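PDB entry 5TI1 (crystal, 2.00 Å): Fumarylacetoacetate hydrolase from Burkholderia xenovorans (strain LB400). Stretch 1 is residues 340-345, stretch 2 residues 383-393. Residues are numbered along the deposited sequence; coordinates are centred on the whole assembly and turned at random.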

ATOM      1  N   THR B 340      17.037  28.819   1.499  1.00 40.19           N
ATOM      2  CA  THR B 340      16.358  28.180   0.374  1.00 45.31           C
ATOM      3  C   THR B 340      17.373  27.427  -0.478  1.00 40.24           C
ATOM      4  O   THR B 340      18.452  27.941  -0.780  1.00 41.46           O
ATOM      5  CB  THR B 340      15.610  29.216  -0.465  1.00 50.90           C
ATOM      6  OG1 THR B 340      14.637  29.887   0.350  1.00 50.39           O
ATOM      7  CG2 THR B 340      14.898  28.536  -1.625  1.00 41.23           C
ATOM      8  N   ILE B 341      17.055  26.187  -0.830  1.00 39.13           N
ATOM      9  CA  ILE B 341      17.970  25.361  -1.607  1.00 42.66           C
ATOM     10  C   ILE B 341      17.448  25.050  -3.002  1.00 44.16           C
ATOM     11  O   ILE B 341      18.241  24.622  -3.858  1.00 40.50           O
ATOM     12  CB  ILE B 341      18.313  24.053  -0.868  1.00 37.79           C
ATOM     13  CG1 ILE B 341      17.050  23.201  -0.667  1.00 37.43           C
ATOM     14  CG2 ILE B 341      19.045  24.374   0.442  1.00 37.55           C
ATOM     15  CD1 ILE B 341      17.336  21.738  -0.347  1.00 39.20           C
ATOM     16  N   THR B 342      16.157  25.237  -3.263  1.00 41.41           N
ATOM     17  CA  THR B 342      15.670  25.118  -4.628  1.00 42.99           C
ATOM     18  C   THR B 342      14.353  25.871  -4.762  1.00 45.67           C
ATOM     19  O   THR B 342      13.643  26.087  -3.775  1.00 39.78           O
ATOM     20  CB  THR B 342      15.513  23.648  -5.039  1.00 42.06           C
ATOM     21  OG1 THR B 342      15.282  23.573  -6.451  1.00 42.64           O
ATOM     22  CG2 THR B 342      14.371  22.974  -4.274  1.00 37.44           C
ATOM     23  N   ARG B 343      14.064  26.304  -5.994  1.00 41.93           N
ATOM     24  CA  ARG B 343      12.786  26.910  -6.361  1.00 42.39           C
ATOM     25  C   ARG B 343      12.405  26.359  -7.727  1.00 42.82           C
ATOM     26  O   ARG B 343      13.191  26.476  -8.668  1.00 44.08           O
ATOM     27  CB  ARG B 343      12.875  28.442  -6.419  1.00 45.57           C
ATOM     28  CG  ARG B 343      13.318  29.140  -5.132  1.00 46.79           C
ATOM     29  CD  ARG B 343      13.619  30.632  -5.392  1.00 46.12           C
ATOM     30  NE  ARG B 343      13.903  31.363  -4.157  1.00 74.97           N
ATOM     31  CZ  ARG B 343      15.084  31.379  -3.538  1.00 73.97           C
ATOM     32  NH1 ARG B 343      16.110  30.694  -4.033  1.00 79.09           N
ATOM     33  NH2 ARG B 343      15.243  32.070  -2.413  1.00 65.12           N
ATOM     34  N   THR B 344      11.230  25.748  -7.842  1.00 41.85           N
ATOM     35  CA  THR B 344      10.815  25.191  -9.130  1.00 48.94           C
ATOM     36  C   THR B 344       9.301  25.346  -9.272  1.00 48.70           C
ATOM     37  O   THR B 344       8.681  26.165  -8.585  1.00 42.19           O
ATOM     38  CB  THR B 344      11.282  23.731  -9.266  1.00 52.91           C
ATOM     39  OG1 THR B 344      11.023  23.271 -10.598  1.00 41.65           O
ATOM     40  CG2 THR B 344      10.547  22.834  -8.285  1.00 39.01           C
ATOM     41  N   ASN B 345       8.707  24.567 -10.180  1.00 45.54           N
ATOM     42  CA  ASN B 345       7.285  24.659 -10.477  1.00 41.81           C
ATOM     43  C   ASN B 345       6.770  23.292 -10.906  1.00 40.59           C
ATOM     44  O   ASN B 345       7.438  22.577 -11.655  1.00 41.57           O
ATOM     45  CB  ASN B 345       7.000  25.693 -11.583  1.00 47.54           C
ATOM     46  CG  ASN B 345       5.542  26.135 -11.607  1.00 44.13           C
ATOM     47  OD1 ASN B 345       4.642  25.343 -11.900  1.00 43.31           O
ATOM     48  ND2 ASN B 345       5.304  27.404 -11.279  1.00 45.32           N
TER
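Stretch 2 (383-393) EDSFGSLLELT

Residues 340-345 are extended, although Ile-341, at phi/psi -114/-16, departs from regular strand geometry. The partner passes Thr-344 at Ser-385, where the CA atoms of the two residues are 4.6 Å apart, and further on enters a short helix at 389-392. One backbone hydrogen bond joins the two stretches: Arg-343 N donates to Asp-384 O at 3.0 Å, with a nearly straight angle of 165°. Close by, Ser-385 CA lies 3.2 Å from Arg-343 O in a CA-H...O contact. A strand can hold a neighbouring segment through a few polar contacts and an apolar patch, and the contact between these two stretches of Burkholderia fumarylacetoacetate hydrolase illustrates the principle.

Ser-388, right before the helix, is its N-cap, its OG accepting from Glu-391 N at 3.1 Å. The helix brings Leu-389 and Leu-392 to Ile-341, near the start of stretch 1, so that later residues of stretch 2 meet earlier residues of stretch 1.

Thr-342 is the polar centre of the contact. Its CA-to-CB bond points toward stretch 2, and its chi1 t rotamer places OG1 3.1 Å from Asp-384 O and 2.7 Å from Phe-386 O; the single hydroxyl proton could serve either carbonyl. Thr-344, also directed toward the partner, packs its CB 3.2 Å from Ser-385 O. The apolar patch centres on Ile-341, whose CD1 reaches Leu-389 CD2 at 3.9 Å and Leu-392 CD1 at 4.1 Å. At the exposed margin, water extends the polar link: one molecule donates to Asp-384 O at 3.1 Å and accepts from Arg-343 NH1 at 2.9 Å, bridging the guanidinium group to the carbonyl already bound by Arg-343 N.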

ATOM      1  N   GLU B 383      19.631  25.052 -12.727  1.00 50.14           N
ATOM      2  CA  GLU B 383      20.376  24.321 -11.713  1.00 51.51           C
ATOM      3  C   GLU B 383      19.900  24.640 -10.299  1.00 51.49           C
ATOM      4  O   GLU B 383      20.198  23.878  -9.375  1.00 55.23           O
ATOM      5  CB  GLU B 383      21.873  24.616 -11.853  1.00 51.75           C
ATOM      6  N   ASP B 384      19.166  25.739 -10.107  1.00 55.30           N
ATOM      7  CA  ASP B 384      18.622  26.102  -8.804  1.00 55.66           C
ATOM      8  C   ASP B 384      17.177  25.632  -8.630  1.00 50.02           C
ATOM      9  O   ASP B 384      16.483  26.095  -7.718  1.00 44.31           O
ATOM     10  CB  ASP B 384      18.738  27.622  -8.581  1.00 54.60           C
ATOM     11  CG  ASP B 384      17.995  28.447  -9.642  1.00 55.48           C
ATOM     12  OD1 ASP B 384      17.395  27.863 -10.564  1.00 59.35           O
ATOM     13  OD2 ASP B 384      18.011  29.695  -9.554  1.00 59.99           O
ATOM     14  N   SER B 385      16.719  24.708  -9.481  1.00 44.69           N
ATOM     15  CA  SER B 385      15.329  24.272  -9.486  1.00 43.53           C
ATOM     16  C   SER B 385      15.178  22.756  -9.402  1.00 44.72           C
ATOM     17  O   SER B 385      14.077  22.242  -9.643  1.00 43.31           O
ATOM     18  CB  SER B 385      14.613  24.787 -10.742  1.00 44.90           C
ATOM     19  OG  SER B 385      15.081  24.116 -11.892  1.00 45.60           O
ATOM     20  N   PHE B 386      16.240  22.025  -9.077  1.00 41.87           N
ATOM     21  CA  PHE B 386      16.139  20.576  -8.974  1.00 42.70           C
ATOM     22  C   PHE B 386      15.493  20.189  -7.650  1.00 43.07           C
ATOM     23  O   PHE B 386      15.612  20.895  -6.643  1.00 45.07           O
ATOM     24  CB  PHE B 386      17.515  19.922  -9.094  1.00 43.61           C
ATOM     25  CG  PHE B 386      18.251  20.274 -10.353  1.00 42.48           C
ATOM     26  CD1 PHE B 386      17.565  20.683 -11.487  1.00 45.65           C
ATOM     27  CD2 PHE B 386      19.633  20.194 -10.407  1.00 45.52           C
ATOM     28  CE1 PHE B 386      18.244  21.018 -12.650  1.00 48.32           C
ATOM     29  CE2 PHE B 386      20.318  20.529 -11.572  1.00 45.35           C
ATOM     30  CZ  PHE B 386      19.621  20.937 -12.692  1.00 49.34           C
ATOM     31  N   GLY B 387      14.806  19.054  -7.653  1.00 37.02           N
ATOM     32  CA  GLY B 387      14.010  18.636  -6.519  1.00 35.36           C
ATOM     33  C   GLY B 387      14.676  17.704  -5.534  1.00 34.48           C
ATOM     34  O   GLY B 387      13.974  17.118  -4.700  1.00 33.48           O
ATOM     35  N   SER B 388      15.998  17.551  -5.583  1.00 36.27           N
ATOM     36  CA  SER B 388      16.689  16.696  -4.631  1.00 33.98           C
ATOM     37  C   SER B 388      18.110  17.200  -4.429  1.00 39.80           C
ATOM     38  O   SER B 388      18.710  17.767  -5.340  1.00 38.57           O
ATOM     39  CB  SER B 388      16.721  15.238  -5.106  1.00 42.28           C
ATOM     40  OG  SER B 388      17.541  15.100  -6.255  1.00 36.66           O
ATOM     41  N   LEU B 389      18.653  16.969  -3.226  1.00 37.97           N
ATOM     42  CA  LEU B 389      20.064  17.270  -3.003  1.00 35.27           C
ATOM     43  C   LEU B 389      20.951  16.443  -3.916  1.00 40.92           C
ATOM     44  O   LEU B 389      22.021  16.910  -4.325  1.00 37.46           O
ATOM     45  CB  LEU B 389      20.453  17.037  -1.539  1.00 34.35           C
ATOM     46  CG  LEU B 389      20.053  18.071  -0.485  1.00 37.34           C
ATOM     47  CD1 LEU B 389      20.528  19.450  -0.886  1.00 44.42           C
ATOM     48  CD2 LEU B 389      18.556  18.079  -0.247  1.00 42.64           C
ATOM     49  N   LEU B 390      20.523  15.219  -4.251  1.00 37.83           N
ATOM     50  CA  LEU B 390      21.261  14.411  -5.217  1.00 36.18           C
ATOM     51  C   LEU B 390      21.493  15.181  -6.518  1.00 43.48           C
ATOM     52  O   LEU B 390      22.605  15.187  -7.062  1.00 40.78           O
ATOM     53  CB  LEU B 390      20.515  13.101  -5.482  1.00 35.15           C
ATOM     54  CG  LEU B 390      21.082  12.256  -6.629  1.00 41.22           C
ATOM     55  CD1 LEU B 390      22.451  11.693  -6.263  1.00 38.90           C
ATOM     56  CD2 LEU B 390      20.108  11.149  -7.056  1.00 35.19           C
ATOM     57  N   GLU B 391      20.461  15.860  -7.020  1.00 40.95           N
ATOM     58  CA  GLU B 391      20.644  16.671  -8.222  1.00 39.68           C
ATOM     59  C   GLU B 391      21.336  17.991  -7.901  1.00 47.59           C
ATOM     60  O   GLU B 391      22.278  18.387  -8.595  1.00 42.32           O
ATOM     61  CB  GLU B 391      19.303  16.939  -8.899  1.00 39.37           C
ATOM     62  CG  GLU B 391      18.522  15.688  -9.288  1.00 39.08           C
ATOM     63  CD  GLU B 391      17.069  15.995  -9.498  1.00 37.74           C
ATOM     64  OE1 GLU B 391      16.692  16.322 -10.637  1.00 38.76           O
ATOM     65  OE2 GLU B 391      16.300  15.935  -8.515  1.00 37.84           O
ATOM     66  N   LEU B 392      20.870  18.686  -6.859  1.00 39.88           N
ATOM     67  CA  LEU B 392      21.383  20.020  -6.566  1.00 40.95           C
ATOM     68  C   LEU B 392      22.895  20.018  -6.366  1.00 48.71           C
ATOM     69  O   LEU B 392      23.571  20.978  -6.760  1.00 47.56           O
ATOM     70  CB  LEU B 392      20.679  20.593  -5.333  1.00 39.82           C
ATOM     71  CG  LEU B 392      19.185  20.885  -5.519  1.00 42.55           C
ATOM     72  CD1 LEU B 392      18.491  21.181  -4.198  1.00 37.97           C
ATOM     73  CD2 LEU B 392      18.975  22.020  -6.526  1.00 42.20           C
ATOM     74  N   THR B 393      23.447  18.954  -5.784  1.00 46.12           N
ATOM     75  CA  THR B 393      24.882  18.865  -5.529  1.00 53.98           C
ATOM     76  C   THR B 393      25.585  17.905  -6.479  1.00 53.99           C
ATOM     77  O   THR B 393      26.779  17.639  -6.304  1.00 54.51           O
ATOM     78  CB  THR B 393      25.151  18.447  -4.077  1.00 47.93           C
ATOM     79  OG1 THR B 393      24.797  17.072  -3.888  1.00 49.00           O
ATOM     80  CG2 THR B 393      24.346  19.297  -3.114  1.00 42.84           C
TER
HETATM   81  O   HOH W   1      14.538  28.674  -9.972  1.00 40.56           O
HETATM   82  O   HOH W   2      16.911  28.736  -6.059  1.00 44.01           O